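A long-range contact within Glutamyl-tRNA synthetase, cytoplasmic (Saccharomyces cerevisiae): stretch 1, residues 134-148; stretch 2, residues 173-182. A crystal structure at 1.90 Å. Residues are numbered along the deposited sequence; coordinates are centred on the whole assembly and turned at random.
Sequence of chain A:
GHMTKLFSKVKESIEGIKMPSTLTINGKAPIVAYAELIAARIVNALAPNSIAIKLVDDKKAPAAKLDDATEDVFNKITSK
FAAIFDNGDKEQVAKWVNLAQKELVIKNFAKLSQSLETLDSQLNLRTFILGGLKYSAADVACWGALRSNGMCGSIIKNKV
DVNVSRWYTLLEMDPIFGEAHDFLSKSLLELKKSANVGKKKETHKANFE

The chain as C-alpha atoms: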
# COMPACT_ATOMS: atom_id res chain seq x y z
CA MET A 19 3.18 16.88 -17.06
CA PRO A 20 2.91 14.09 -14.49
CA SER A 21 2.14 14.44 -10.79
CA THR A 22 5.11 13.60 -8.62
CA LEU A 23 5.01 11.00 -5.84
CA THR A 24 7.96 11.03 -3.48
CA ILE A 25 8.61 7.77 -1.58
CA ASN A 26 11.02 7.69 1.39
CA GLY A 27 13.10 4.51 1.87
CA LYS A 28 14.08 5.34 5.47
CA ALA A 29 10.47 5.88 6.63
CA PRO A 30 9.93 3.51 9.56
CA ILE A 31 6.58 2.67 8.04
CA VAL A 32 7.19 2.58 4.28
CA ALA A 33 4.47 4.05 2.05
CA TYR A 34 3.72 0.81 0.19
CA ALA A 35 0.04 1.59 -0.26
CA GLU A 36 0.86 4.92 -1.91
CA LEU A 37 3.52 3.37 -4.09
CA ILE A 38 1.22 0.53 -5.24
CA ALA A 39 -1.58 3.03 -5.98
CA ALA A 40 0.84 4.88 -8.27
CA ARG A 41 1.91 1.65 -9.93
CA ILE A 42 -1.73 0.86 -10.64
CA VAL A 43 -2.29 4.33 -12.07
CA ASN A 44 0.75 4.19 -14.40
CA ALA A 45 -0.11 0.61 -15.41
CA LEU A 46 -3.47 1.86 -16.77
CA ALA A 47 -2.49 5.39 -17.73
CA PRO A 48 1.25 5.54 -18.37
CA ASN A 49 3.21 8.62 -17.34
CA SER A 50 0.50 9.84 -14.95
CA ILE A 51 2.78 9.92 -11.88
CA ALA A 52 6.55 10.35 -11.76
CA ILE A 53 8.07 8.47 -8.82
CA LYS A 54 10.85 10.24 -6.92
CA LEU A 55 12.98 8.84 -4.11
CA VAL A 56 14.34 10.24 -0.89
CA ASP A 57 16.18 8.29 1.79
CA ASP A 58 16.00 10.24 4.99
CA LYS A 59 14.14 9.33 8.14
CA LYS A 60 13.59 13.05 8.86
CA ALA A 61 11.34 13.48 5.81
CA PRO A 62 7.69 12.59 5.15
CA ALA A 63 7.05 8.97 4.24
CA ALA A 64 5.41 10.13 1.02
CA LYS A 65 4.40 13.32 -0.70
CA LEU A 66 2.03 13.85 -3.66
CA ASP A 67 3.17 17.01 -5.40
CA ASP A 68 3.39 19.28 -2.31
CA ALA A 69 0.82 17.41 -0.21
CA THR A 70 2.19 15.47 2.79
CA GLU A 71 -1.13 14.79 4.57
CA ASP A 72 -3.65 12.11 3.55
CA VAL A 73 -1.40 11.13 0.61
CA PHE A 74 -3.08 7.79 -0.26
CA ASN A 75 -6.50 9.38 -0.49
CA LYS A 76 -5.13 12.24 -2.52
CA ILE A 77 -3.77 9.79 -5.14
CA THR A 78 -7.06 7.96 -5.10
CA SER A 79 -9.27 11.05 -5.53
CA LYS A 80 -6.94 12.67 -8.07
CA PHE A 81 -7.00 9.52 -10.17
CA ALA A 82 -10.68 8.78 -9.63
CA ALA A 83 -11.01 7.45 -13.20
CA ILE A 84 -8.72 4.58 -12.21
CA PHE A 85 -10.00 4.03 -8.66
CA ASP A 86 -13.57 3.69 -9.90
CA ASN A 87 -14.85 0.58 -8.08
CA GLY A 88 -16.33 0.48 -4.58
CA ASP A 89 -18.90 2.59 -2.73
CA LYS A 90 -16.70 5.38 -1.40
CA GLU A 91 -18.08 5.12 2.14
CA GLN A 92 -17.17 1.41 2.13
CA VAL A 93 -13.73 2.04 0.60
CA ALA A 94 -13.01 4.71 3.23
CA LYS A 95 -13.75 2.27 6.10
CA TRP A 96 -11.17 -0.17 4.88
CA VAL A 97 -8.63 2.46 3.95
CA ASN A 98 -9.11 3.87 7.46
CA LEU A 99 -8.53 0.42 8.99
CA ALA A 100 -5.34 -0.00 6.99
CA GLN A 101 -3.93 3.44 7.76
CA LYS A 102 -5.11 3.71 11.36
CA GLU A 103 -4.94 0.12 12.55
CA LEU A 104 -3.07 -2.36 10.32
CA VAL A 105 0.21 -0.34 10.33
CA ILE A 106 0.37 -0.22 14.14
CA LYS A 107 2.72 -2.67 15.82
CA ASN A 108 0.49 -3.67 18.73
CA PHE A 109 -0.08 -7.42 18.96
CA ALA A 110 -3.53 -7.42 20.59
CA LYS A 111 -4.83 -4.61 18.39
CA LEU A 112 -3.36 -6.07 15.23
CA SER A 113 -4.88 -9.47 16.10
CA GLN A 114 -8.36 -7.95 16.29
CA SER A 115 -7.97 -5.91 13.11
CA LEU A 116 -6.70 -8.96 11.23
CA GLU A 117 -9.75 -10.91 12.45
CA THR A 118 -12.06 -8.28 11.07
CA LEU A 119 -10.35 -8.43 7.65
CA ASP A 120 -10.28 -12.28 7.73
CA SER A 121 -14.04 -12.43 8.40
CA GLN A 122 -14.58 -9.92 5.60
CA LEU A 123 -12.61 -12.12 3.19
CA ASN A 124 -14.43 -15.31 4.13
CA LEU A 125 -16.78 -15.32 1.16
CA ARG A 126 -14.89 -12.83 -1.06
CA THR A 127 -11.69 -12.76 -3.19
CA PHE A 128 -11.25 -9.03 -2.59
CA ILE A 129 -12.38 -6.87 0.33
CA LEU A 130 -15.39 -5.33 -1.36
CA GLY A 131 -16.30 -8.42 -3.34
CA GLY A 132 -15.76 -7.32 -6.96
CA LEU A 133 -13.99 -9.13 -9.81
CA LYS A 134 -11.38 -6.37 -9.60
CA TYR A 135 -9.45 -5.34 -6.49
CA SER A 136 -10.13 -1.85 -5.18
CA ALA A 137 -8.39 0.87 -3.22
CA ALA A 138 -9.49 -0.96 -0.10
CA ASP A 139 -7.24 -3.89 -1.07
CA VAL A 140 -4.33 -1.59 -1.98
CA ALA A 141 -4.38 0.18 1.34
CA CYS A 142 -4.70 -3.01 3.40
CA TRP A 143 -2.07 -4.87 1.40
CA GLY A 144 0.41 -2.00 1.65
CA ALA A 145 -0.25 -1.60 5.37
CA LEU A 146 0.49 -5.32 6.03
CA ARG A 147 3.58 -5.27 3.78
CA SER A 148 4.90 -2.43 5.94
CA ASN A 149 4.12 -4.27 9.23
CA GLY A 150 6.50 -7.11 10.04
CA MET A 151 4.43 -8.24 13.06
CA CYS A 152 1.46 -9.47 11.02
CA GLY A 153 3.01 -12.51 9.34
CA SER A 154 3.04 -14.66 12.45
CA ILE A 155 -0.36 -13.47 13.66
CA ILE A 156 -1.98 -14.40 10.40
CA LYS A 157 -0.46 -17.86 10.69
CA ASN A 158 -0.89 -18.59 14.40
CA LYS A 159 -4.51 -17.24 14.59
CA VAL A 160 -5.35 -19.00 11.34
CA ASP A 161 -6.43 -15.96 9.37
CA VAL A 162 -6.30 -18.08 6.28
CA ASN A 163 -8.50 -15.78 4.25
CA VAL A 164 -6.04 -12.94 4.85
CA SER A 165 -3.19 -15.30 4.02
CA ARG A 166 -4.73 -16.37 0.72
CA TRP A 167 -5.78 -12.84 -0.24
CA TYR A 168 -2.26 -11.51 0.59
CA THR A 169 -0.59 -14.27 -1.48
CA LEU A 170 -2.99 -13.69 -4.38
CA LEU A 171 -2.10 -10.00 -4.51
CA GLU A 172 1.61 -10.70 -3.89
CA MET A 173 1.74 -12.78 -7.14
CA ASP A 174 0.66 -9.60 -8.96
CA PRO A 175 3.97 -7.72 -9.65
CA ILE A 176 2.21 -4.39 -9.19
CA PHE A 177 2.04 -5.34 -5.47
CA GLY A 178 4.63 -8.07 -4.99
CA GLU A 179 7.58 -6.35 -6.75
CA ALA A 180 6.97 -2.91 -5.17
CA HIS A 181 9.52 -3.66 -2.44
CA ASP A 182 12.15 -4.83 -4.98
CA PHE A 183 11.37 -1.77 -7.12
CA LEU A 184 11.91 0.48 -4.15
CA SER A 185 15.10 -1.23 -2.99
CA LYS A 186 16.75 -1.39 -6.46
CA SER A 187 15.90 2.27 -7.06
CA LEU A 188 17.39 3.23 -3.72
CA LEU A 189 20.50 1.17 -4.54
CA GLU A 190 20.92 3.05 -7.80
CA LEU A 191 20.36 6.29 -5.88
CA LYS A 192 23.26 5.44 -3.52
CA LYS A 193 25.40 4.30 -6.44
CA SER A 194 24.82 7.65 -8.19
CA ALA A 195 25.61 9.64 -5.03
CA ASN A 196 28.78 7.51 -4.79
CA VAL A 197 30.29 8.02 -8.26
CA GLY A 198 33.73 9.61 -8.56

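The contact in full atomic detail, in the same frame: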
# COMPACT_ATOMS: atom_id res chain seq x y z
N LYS A 134 -12.57 -7.21 -9.57
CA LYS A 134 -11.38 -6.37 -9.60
C LYS A 134 -11.04 -6.02 -8.16
O LYS A 134 -11.95 -5.82 -7.37
CB LYS A 134 -11.70 -5.01 -10.30
CG LYS A 134 -11.14 -4.79 -11.65
CD LYS A 134 -11.98 -3.79 -12.45
CE LYS A 134 -12.01 -2.39 -11.84
NZ LYS A 134 -12.45 -1.38 -12.85
N TYR A 135 -9.77 -5.93 -7.81
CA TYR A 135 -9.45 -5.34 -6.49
C TYR A 135 -9.75 -3.84 -6.52
O TYR A 135 -9.94 -3.22 -7.60
CB TYR A 135 -8.02 -5.61 -6.00
CG TYR A 135 -6.93 -5.13 -6.95
CD1 TYR A 135 -6.63 -3.77 -7.09
CD2 TYR A 135 -6.21 -6.03 -7.70
CE1 TYR A 135 -5.66 -3.34 -7.98
CE2 TYR A 135 -5.23 -5.60 -8.59
CZ TYR A 135 -4.96 -4.26 -8.73
OH TYR A 135 -3.99 -3.86 -9.63
N SER A 136 -9.85 -3.27 -5.34
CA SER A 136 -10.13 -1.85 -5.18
C SER A 136 -9.06 -1.21 -4.31
O SER A 136 -8.13 -1.86 -3.83
CB SER A 136 -11.51 -1.67 -4.53
OG SER A 136 -11.42 -2.05 -3.16
N ALA A 137 -9.24 0.08 -4.09
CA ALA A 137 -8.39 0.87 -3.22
C ALA A 137 -8.37 0.31 -1.83
O ALA A 137 -7.38 0.46 -1.10
CB ALA A 137 -8.88 2.38 -3.19
N ALA A 138 -9.46 -0.33 -1.42
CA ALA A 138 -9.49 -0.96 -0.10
C ALA A 138 -8.36 -2.02 0.00
O ALA A 138 -7.64 -2.11 1.01
CB ALA A 138 -10.89 -1.59 0.15
N ASP A 139 -8.24 -2.85 -1.03
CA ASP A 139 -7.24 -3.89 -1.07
C ASP A 139 -5.83 -3.29 -1.09
O ASP A 139 -4.92 -3.81 -0.46
CB ASP A 139 -7.45 -4.78 -2.31
CG ASP A 139 -8.79 -5.47 -2.31
OD1 ASP A 139 -9.70 -4.98 -3.03
OD2 ASP A 139 -8.94 -6.46 -1.56
N VAL A 140 -5.66 -2.19 -1.82
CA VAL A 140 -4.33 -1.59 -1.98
C VAL A 140 -3.84 -1.06 -0.65
O VAL A 140 -2.70 -1.28 -0.25
CB VAL A 140 -4.38 -0.47 -3.06
CG1 VAL A 140 -3.08 0.27 -3.14
CG2 VAL A 140 -4.75 -1.07 -4.42
N ALA A 141 -4.73 -0.39 0.06
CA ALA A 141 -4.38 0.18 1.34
C ALA A 141 -4.09 -0.90 2.36
O ALA A 141 -3.12 -0.78 3.12
CB ALA A 141 -5.50 1.12 1.82
N CYS A 142 -4.92 -1.96 2.40
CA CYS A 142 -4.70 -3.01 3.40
C CYS A 142 -3.49 -3.85 3.07
O CYS A 142 -2.75 -4.25 3.97
CB CYS A 142 -5.96 -3.88 3.60
SG CYS A 142 -7.36 -2.99 4.34
N TRP A 143 -3.24 -4.09 1.79
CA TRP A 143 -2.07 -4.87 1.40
C TRP A 143 -0.78 -4.13 1.72
O TRP A 143 0.14 -4.69 2.33
CB TRP A 143 -2.07 -5.24 -0.06
CG TRP A 143 -1.13 -6.40 -0.37
CD1 TRP A 143 -1.48 -7.69 -0.43
CD2 TRP A 143 0.28 -6.33 -0.67
NE1 TRP A 143 -0.38 -8.46 -0.76
CE2 TRP A 143 0.71 -7.65 -0.89
CE3 TRP A 143 1.23 -5.29 -0.75
CZ2 TRP A 143 2.05 -7.96 -1.20
CZ3 TRP A 143 2.53 -5.60 -1.06
CH2 TRP A 143 2.93 -6.93 -1.29
N GLY A 144 -0.72 -2.86 1.34
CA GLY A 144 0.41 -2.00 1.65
C GLY A 144 0.68 -1.89 3.13
O GLY A 144 1.81 -2.04 3.58
N ALA A 145 -0.37 -1.67 3.91
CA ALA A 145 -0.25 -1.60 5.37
C ALA A 145 0.40 -2.88 5.92
O ALA A 145 1.33 -2.82 6.73
CB ALA A 145 -1.62 -1.34 6.02
N LEU A 146 -0.07 -4.05 5.49
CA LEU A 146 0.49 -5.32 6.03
C LEU A 146 1.91 -5.59 5.54
O LEU A 146 2.76 -6.12 6.30
CB LEU A 146 -0.46 -6.51 5.74
CG LEU A 146 -1.87 -6.43 6.37
CD1 LEU A 146 -2.75 -7.57 5.83
CD2 LEU A 146 -1.84 -6.47 7.89
N ARG A 147 2.22 -5.19 4.31
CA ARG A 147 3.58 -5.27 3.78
C ARG A 147 4.52 -4.46 4.67
O ARG A 147 5.64 -4.86 4.92
CB ARG A 147 3.68 -4.77 2.33
CG ARG A 147 5.05 -4.91 1.66
CD ARG A 147 5.58 -6.34 1.81
NE ARG A 147 6.92 -6.53 1.30
CZ ARG A 147 8.03 -6.36 2.00
NH1 ARG A 147 7.99 -5.97 3.28
NH2 ARG A 147 9.19 -6.57 1.42
N SER A 148 4.05 -3.32 5.14
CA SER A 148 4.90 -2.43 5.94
C SER A 148 5.09 -2.98 7.36
O SER A 148 6.05 -2.62 8.04
CB SER A 148 4.28 -1.01 5.99
OG SER A 148 3.35 -0.90 7.07
N MET A 173 1.40 -12.24 -5.82
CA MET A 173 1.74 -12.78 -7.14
C MET A 173 1.53 -11.78 -8.30
O MET A 173 1.96 -12.03 -9.42
CB MET A 173 0.94 -14.05 -7.43
CG MET A 173 1.26 -15.22 -6.52
SD MET A 173 0.26 -16.69 -6.86
CE MET A 173 -1.43 -16.07 -6.75
N ASP A 174 0.84 -10.68 -8.02
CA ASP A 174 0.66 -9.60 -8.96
C ASP A 174 1.84 -8.65 -8.76
O ASP A 174 1.92 -7.98 -7.72
CB ASP A 174 -0.68 -8.92 -8.65
CG ASP A 174 -1.06 -7.84 -9.65
OD1 ASP A 174 -0.17 -7.31 -10.32
OD2 ASP A 174 -2.27 -7.49 -9.74
N PRO A 175 2.75 -8.55 -9.75
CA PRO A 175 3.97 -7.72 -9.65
C PRO A 175 3.73 -6.29 -9.19
O PRO A 175 4.59 -5.68 -8.52
CB PRO A 175 4.49 -7.69 -11.09
CG PRO A 175 3.89 -8.83 -11.77
CD PRO A 175 2.63 -9.18 -11.07
N ILE A 176 2.60 -5.73 -9.61
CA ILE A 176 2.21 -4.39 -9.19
C ILE A 176 2.32 -4.24 -7.68
O ILE A 176 2.75 -3.19 -7.21
CB ILE A 176 0.79 -4.00 -9.67
CG1 ILE A 176 0.84 -3.55 -11.13
CG2 ILE A 176 0.20 -2.88 -8.80
CD1 ILE A 176 -0.46 -3.66 -11.93
N PHE A 177 1.94 -5.30 -6.95
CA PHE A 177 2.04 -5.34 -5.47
C PHE A 177 3.35 -5.99 -5.05
O PHE A 177 4.13 -5.42 -4.32
CB PHE A 177 0.94 -6.20 -4.86
CG PHE A 177 -0.43 -5.59 -4.94
CD1 PHE A 177 -1.06 -5.43 -6.16
CD2 PHE A 177 -1.07 -5.19 -3.79
CE1 PHE A 177 -2.32 -4.86 -6.24
CE2 PHE A 177 -2.33 -4.62 -3.84
CZ PHE A 177 -2.95 -4.45 -5.07
N GLY A 178 3.55 -7.22 -5.50
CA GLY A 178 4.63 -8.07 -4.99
C GLY A 178 6.06 -7.68 -5.36
O GLY A 178 6.99 -8.18 -4.72
N GLU A 179 6.24 -6.86 -6.40
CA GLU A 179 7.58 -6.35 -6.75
C GLU A 179 7.79 -4.88 -6.31
O GLU A 179 8.83 -4.29 -6.62
CB GLU A 179 7.86 -6.50 -8.25
CG GLU A 179 7.84 -7.95 -8.70
CD GLU A 179 8.16 -8.11 -10.16
OE1 GLU A 179 8.31 -7.11 -10.88
OE2 GLU A 179 8.24 -9.27 -10.59
N ALA A 180 6.84 -4.30 -5.59
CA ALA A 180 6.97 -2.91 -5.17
C ALA A 180 8.17 -2.74 -4.23
O ALA A 180 8.93 -1.78 -4.35
CB ALA A 180 5.68 -2.40 -4.51
N HIS A 181 8.35 -3.67 -3.31
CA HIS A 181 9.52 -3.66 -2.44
C HIS A 181 10.83 -3.72 -3.24
O HIS A 181 11.70 -2.87 -3.06
CB HIS A 181 9.47 -4.80 -1.43
CG HIS A 181 10.80 -5.09 -0.81
ND1 HIS A 181 11.32 -4.33 0.21
CD2 HIS A 181 11.74 -6.02 -1.11
CE1 HIS A 181 12.52 -4.79 0.54
NE2 HIS A 181 12.80 -5.81 -0.25
N ASP A 182 10.98 -4.73 -4.09
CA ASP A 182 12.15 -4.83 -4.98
C ASP A 182 12.36 -3.58 -5.85
O ASP A 182 13.49 -3.12 -6.00
CB ASP A 182 12.05 -6.06 -5.88
CG ASP A 182 12.27 -7.36 -5.12
OD1 ASP A 182 12.11 -8.44 -5.74
OD2 ASP A 182 12.62 -7.30 -3.92

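The contact is built around one knob. Phe177, in the short helical turn 175-178, points toward the helix of the first stretch and puts its ring into a hollow lined by Tyr135, Asp139, Val140 and Trp143. Of all the residues here it has the largest area covered by the other stretch.

Two aromatic faces form much of that hollow, and Phe177 meets both with its edge. The Tyr135 and Phe177 ring planes stand at 81°, with Phe177 CE1 3.7 Å from Tyr135 CZ; the five-membered ring of Trp143 stands at 84° to the Phe177 ring, with Phe177 CD2 3.6 Å from Trp143 CD2. In this edge-to-face arrangement, the weakly positive ring hydrogens of Phe177 meet the electron-rich faces of its neighbours. CE1 and CD2 lie across the ring from each other, so the phenylalanine is wedged between the two faces. Its stem is used too: Phe177 CB sits over the six-membered ring of Trp143, 4.0 Å from its centroid and 2° off the normal, a CH-pi contact. The floor lies at the tip, where Val140 CG2 comes 3.9 Å from Phe177 CZ. Asp139 adds backbone rather than side chain, its O lying 4.3 Å from Phe177 CE2; this same oxygen accepts the helical hydrogen bond from Trp143 N.

Gly178 has no side chain, and its CA lies 4.2 Å from Trp143 CH2, so the indole packs near bare backbone.

At one end, Tyr135 precedes the helix that Ser136 caps through its side chain, and its ring also meets Asp174 at the edge, with Tyr135 CE2 3.7 Å from Asp174 OD2. Asp174 has a second role: its OD1 accepts from Ile176 N at 3.3 Å, capping the turn that carries Phe177. The backbone reinforces that turn, since Phe177 N donates to Asp174 O at 2.8 Å. Thus the residue touching the tyrosine edge also helps set the base of the knob.

At the other end, Arg147 reaches over one face of the His181 ring, its NH2 3.1 Å from His181 CG. Although Arg147 NH2 and His181 ND1 are 3.3 Å apart, the angle is poor and they are not hydrogen-bonded; ND1 is satisfied elsewhere in the structure.

No hydrogen bond crosses between the stretches. The rule to read here is complementarity of shape: one well-anchored aromatic knob, two faces to receive its edges, and an aliphatic floor, with 410 Å² buried over both sides.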